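Local coordinates for protein YCAC GENE product (PDB 1YAC) that is probably a hydrolase of unknown specificity that assembles as an octamer, with an isochorismatase-type domain in a three-layer alpha-beta-alpha sandwich, at residues N89-E94 / A123-E128. Residues are numbered along the deposited sequence; the frame is centred on the assembly and turned at random.
Sequences NAWDNE and ALSAIE
The indole of Trp91 lies with one face against Ser125 and Ala126 on the last turn of helix 115-128. The contact belongs to the three-layer alpha-beta-alpha sandwich of the isochorismatase fold. Segment 89-94 lies in the loop between strand 81-84 and helix 94-102, with a short 3-10 turn at 90-92, and ends on the first residue of that helix. Ser125 CB sits over the five-membered ring of Trp91, 3.8 Å from its centroid. Ala126 CB sits over the six-membered ring, 4.1 Å from the centroid and 24° off the normal. Both are CH-pi contacts on the same face, and Ser125 CB comes within 3.4 Å of Trp91 CG. Phe96, Val97 and Val100 of helix 94-102 also touch the indole, and its NE1 is hydrogen-bonded to Glu129 OE2, just past helix 115-128.

Asn89 adds the polar link. Its CG is anti to the backbone N (chi1 175°), a torsion that sets ND2 beside Ser125 OG. Asn89 ND2 donates to Ser125 OG at 2.9 Å, and the hydroxyl oxygen lies in the amide plane. Ser125 OG is also hydrogen-bonded to Phe121 O, one helical turn back. Asn89 OD1 accepts from the backbone N of Trp91, an Asx turn. Replacing Asn89 with an alanine would probably leave Ser125 OG without its amide donor and the backbone N-H of Trp91 without its acceptor, so the turn presenting the indole could shift. A second subunit packs nearby: its Arg7 pairs with Asp92, and its Tyr5 packs on Ser125. Trp91 N approaches Asn89 OD1 at 2.9 Å from above the carbonyl plane, 58° out of it.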
ATOM      1  N   ASN A  89     -13.676 -30.233   4.327  1.00 10.09           N
ATOM      2  CA  ASN A  89     -14.920 -29.506   4.024  1.00 10.18           C
ATOM      3  C   ASN A  89     -15.920 -30.002   5.095  1.00 10.44           C
ATOM      4  O   ASN A  89     -16.223 -31.200   5.163  1.00 10.81           O
ATOM      5  CB  ASN A  89     -15.442 -29.879   2.638  1.00  9.74           C
ATOM      6  CG  ASN A  89     -16.784 -29.250   2.337  1.00 10.22           C
ATOM      7  OD1 ASN A  89     -17.370 -28.562   3.167  1.00 12.09           O
ATOM      8  ND2 ASN A  89     -17.269 -29.467   1.131  1.00 10.89           N
ATOM      9  N   ALA A  90     -16.391 -29.094   5.956  1.00 10.18           N
ATOM     10  CA  ALA A  90     -17.344 -29.439   7.013  1.00 10.51           C
ATOM     11  C   ALA A  90     -18.590 -30.123   6.467  1.00 10.91           C
ATOM     12  O   ALA A  90     -19.193 -30.960   7.149  1.00 10.29           O
ATOM     13  CB  ALA A  90     -17.749 -28.195   7.794  1.00 10.47           C
ATOM     14  N   TRP A  91     -18.978 -29.763   5.243  1.00 10.12           N
ATOM     15  CA  TRP A  91     -20.151 -30.364   4.615  1.00 10.07           C
ATOM     16  C   TRP A  91     -19.986 -31.864   4.380  1.00 10.32           C
ATOM     17  O   TRP A  91     -20.969 -32.558   4.193  1.00 10.82           O
ATOM     18  CB  TRP A  91     -20.507 -29.664   3.305  1.00  8.43           C
ATOM     19  CG  TRP A  91     -21.985 -29.686   3.061  1.00  9.64           C
ATOM     20  CD1 TRP A  91     -22.686 -30.583   2.292  1.00 10.94           C
ATOM     21  CD2 TRP A  91     -22.958 -28.784   3.607  1.00  9.71           C
ATOM     22  NE1 TRP A  91     -24.029 -30.291   2.330  1.00  9.99           N
ATOM     23  CE2 TRP A  91     -24.223 -29.194   3.130  1.00 11.46           C
ATOM     24  CE3 TRP A  91     -22.879 -27.666   4.456  1.00 10.23           C
ATOM     25  CZ2 TRP A  91     -25.406 -28.522   3.474  1.00 11.77           C
ATOM     26  CZ3 TRP A  91     -24.051 -27.002   4.794  1.00 10.77           C
ATOM     27  CH2 TRP A  91     -25.298 -27.433   4.304  1.00 11.93           C
ATOM     28  N   ASP A  92     -18.746 -32.349   4.348  1.00 10.97           N
ATOM     29  CA  ASP A  92     -18.479 -33.777   4.175  1.00 10.53           C
ATOM     30  C   ASP A  92     -18.675 -34.549   5.481  1.00 12.06           C
ATOM     31  O   ASP A  92     -18.632 -35.782   5.489  1.00 13.28           O
ATOM     32  CB  ASP A  92     -17.061 -34.004   3.656  1.00 12.90           C
ATOM     33  CG  ASP A  92     -16.935 -33.763   2.161  1.00 14.51           C
ATOM     34  OD1 ASP A  92     -17.950 -33.890   1.441  1.00 16.00           O
ATOM     35  OD2 ASP A  92     -15.819 -33.449   1.702  1.00 13.65           O
ATOM     36  N   ASN A  93     -18.861 -33.827   6.584  1.00 11.48           N
ATOM     37  CA  ASN A  93     -19.085 -34.445   7.895  1.00 12.43           C
ATOM     38  C   ASN A  93     -20.600 -34.589   8.070  1.00 13.03           C
ATOM     39  O   ASN A  93     -21.338 -33.600   8.058  1.00 13.20           O
ATOM     40  CB  ASN A  93     -18.487 -33.559   9.004  1.00 11.39           C
ATOM     41  CG  ASN A  93     -18.709 -34.125  10.406  1.00 13.36           C
ATOM     42  OD1 ASN A  93     -19.838 -34.145  10.907  1.00 14.04           O
ATOM     43  ND2 ASN A  93     -17.629 -34.547  11.060  1.00 12.02           N
ATOM     44  N   GLU A  94     -21.073 -35.820   8.213  1.00 14.47           N
ATOM     45  CA  GLU A  94     -22.510 -36.076   8.353  1.00 16.00           C
ATOM     46  C   GLU A  94     -23.183 -35.387   9.549  1.00 15.06           C
ATOM     47  O   GLU A  94     -24.317 -34.895   9.436  1.00 14.65           O
ATOM     48  CB  GLU A  94     -22.766 -37.580   8.380  1.00 20.23           C
ATOM     49  CG  GLU A  94     -22.329 -38.267   7.097  1.00 29.04           C
ATOM     50  CD  GLU A  94     -22.650 -39.754   7.079  1.00 34.39           C
ATOM     51  OE1 GLU A  94     -22.282 -40.458   8.048  1.00 37.66           O
ATOM     52  OE2 GLU A  94     -23.261 -40.214   6.088  1.00 36.65           O
ATOM     53  N   ALA A 123     -19.547 -23.489   1.836  1.00  9.04           N
ATOM     54  CA  ALA A 123     -20.435 -22.503   1.198  1.00  9.35           C
ATOM     55  C   ALA A 123     -20.896 -23.045  -0.166  1.00  9.01           C
ATOM     56  O   ALA A 123     -22.079 -23.002  -0.490  1.00  9.08           O
ATOM     57  CB  ALA A 123     -19.733 -21.144   1.022  1.00  7.62           C
ATOM     58  N   LEU A 124     -19.960 -23.586  -0.943  1.00  9.05           N
ATOM     59  CA  LEU A 124     -20.270 -24.116  -2.265  1.00 10.32           C
ATOM     60  C   LEU A 124     -21.165 -25.350  -2.164  1.00 10.38           C
ATOM     61  O   LEU A 124     -22.095 -25.520  -2.958  1.00 10.66           O
ATOM     62  CB  LEU A 124     -18.969 -24.442  -3.022  1.00 11.70           C
ATOM     63  CG  LEU A 124     -18.047 -23.244  -3.288  1.00 14.01           C
ATOM     64  CD1 LEU A 124     -16.736 -23.699  -3.928  1.00 13.93           C
ATOM     65  CD2 LEU A 124     -18.756 -22.227  -4.166  1.00 14.34           C
ATOM     66  N   SER A 125     -20.878 -26.208  -1.192  1.00 10.82           N
ATOM     67  CA  SER A 125     -21.669 -27.423  -0.973  1.00  9.75           C
ATOM     68  C   SER A 125     -23.102 -27.044  -0.605  1.00  9.77           C
ATOM     69  O   SER A 125     -24.056 -27.611  -1.139  1.00 11.16           O
ATOM     70  CB  SER A 125     -21.055 -28.259   0.157  1.00 10.41           C
ATOM     71  OG  SER A 125     -19.790 -28.815  -0.213  1.00 11.49           O
ATOM     72  N   ALA A 126     -23.240 -26.058   0.275  1.00  9.62           N
ATOM     73  CA  ALA A 126     -24.547 -25.585   0.731  1.00  9.89           C
ATOM     74  C   ALA A 126     -25.367 -24.965  -0.409  1.00 10.36           C
ATOM     75  O   ALA A 126     -26.582 -25.168  -0.494  1.00 10.03           O
ATOM     76  CB  ALA A 126     -24.375 -24.598   1.886  1.00  9.48           C
ATOM     77  N   ILE A 127     -24.697 -24.224  -1.292  1.00  9.43           N
ATOM     78  CA  ILE A 127     -25.368 -23.613  -2.436  1.00 10.74           C
ATOM     79  C   ILE A 127     -25.910 -24.738  -3.321  1.00 12.02           C
ATOM     80  O   ILE A 127     -27.069 -24.684  -3.755  1.00 12.98           O
ATOM     81  CB  ILE A 127     -24.404 -22.683  -3.244  1.00 10.18           C
ATOM     82  CG1 ILE A 127     -24.184 -21.372  -2.478  1.00  9.11           C
ATOM     83  CG2 ILE A 127     -24.954 -22.397  -4.660  1.00  9.93           C
ATOM     84  CD1 ILE A 127     -23.072 -20.502  -3.041  1.00  8.22           C
ATOM     85  N   GLU A 128     -25.110 -25.780  -3.539  1.00 11.82           N
ATOM     86  CA  GLU A 128     -25.573 -26.901  -4.364  1.00 13.67           C
ATOM     87  C   GLU A 128     -26.803 -27.561  -3.732  1.00 12.85           C
ATOM     88  O   GLU A 128     -27.696 -28.028  -4.431  1.00 13.19           O
ATOM     89  CB  GLU A 128     -24.477 -27.951  -4.554  1.00 14.35           C
ATOM     90  CG  GLU A 128     -24.968 -29.183  -5.308  1.00 18.04           C
ATOM     91  CD  GLU A 128     -23.877 -30.200  -5.585  1.00 22.10           C
ATOM     92  OE1 GLU A 128     -22.704 -29.810  -5.771  1.00 22.24           O
ATOM     93  OE2 GLU A 128     -24.202 -31.403  -5.647  1.00 25.85           O
TER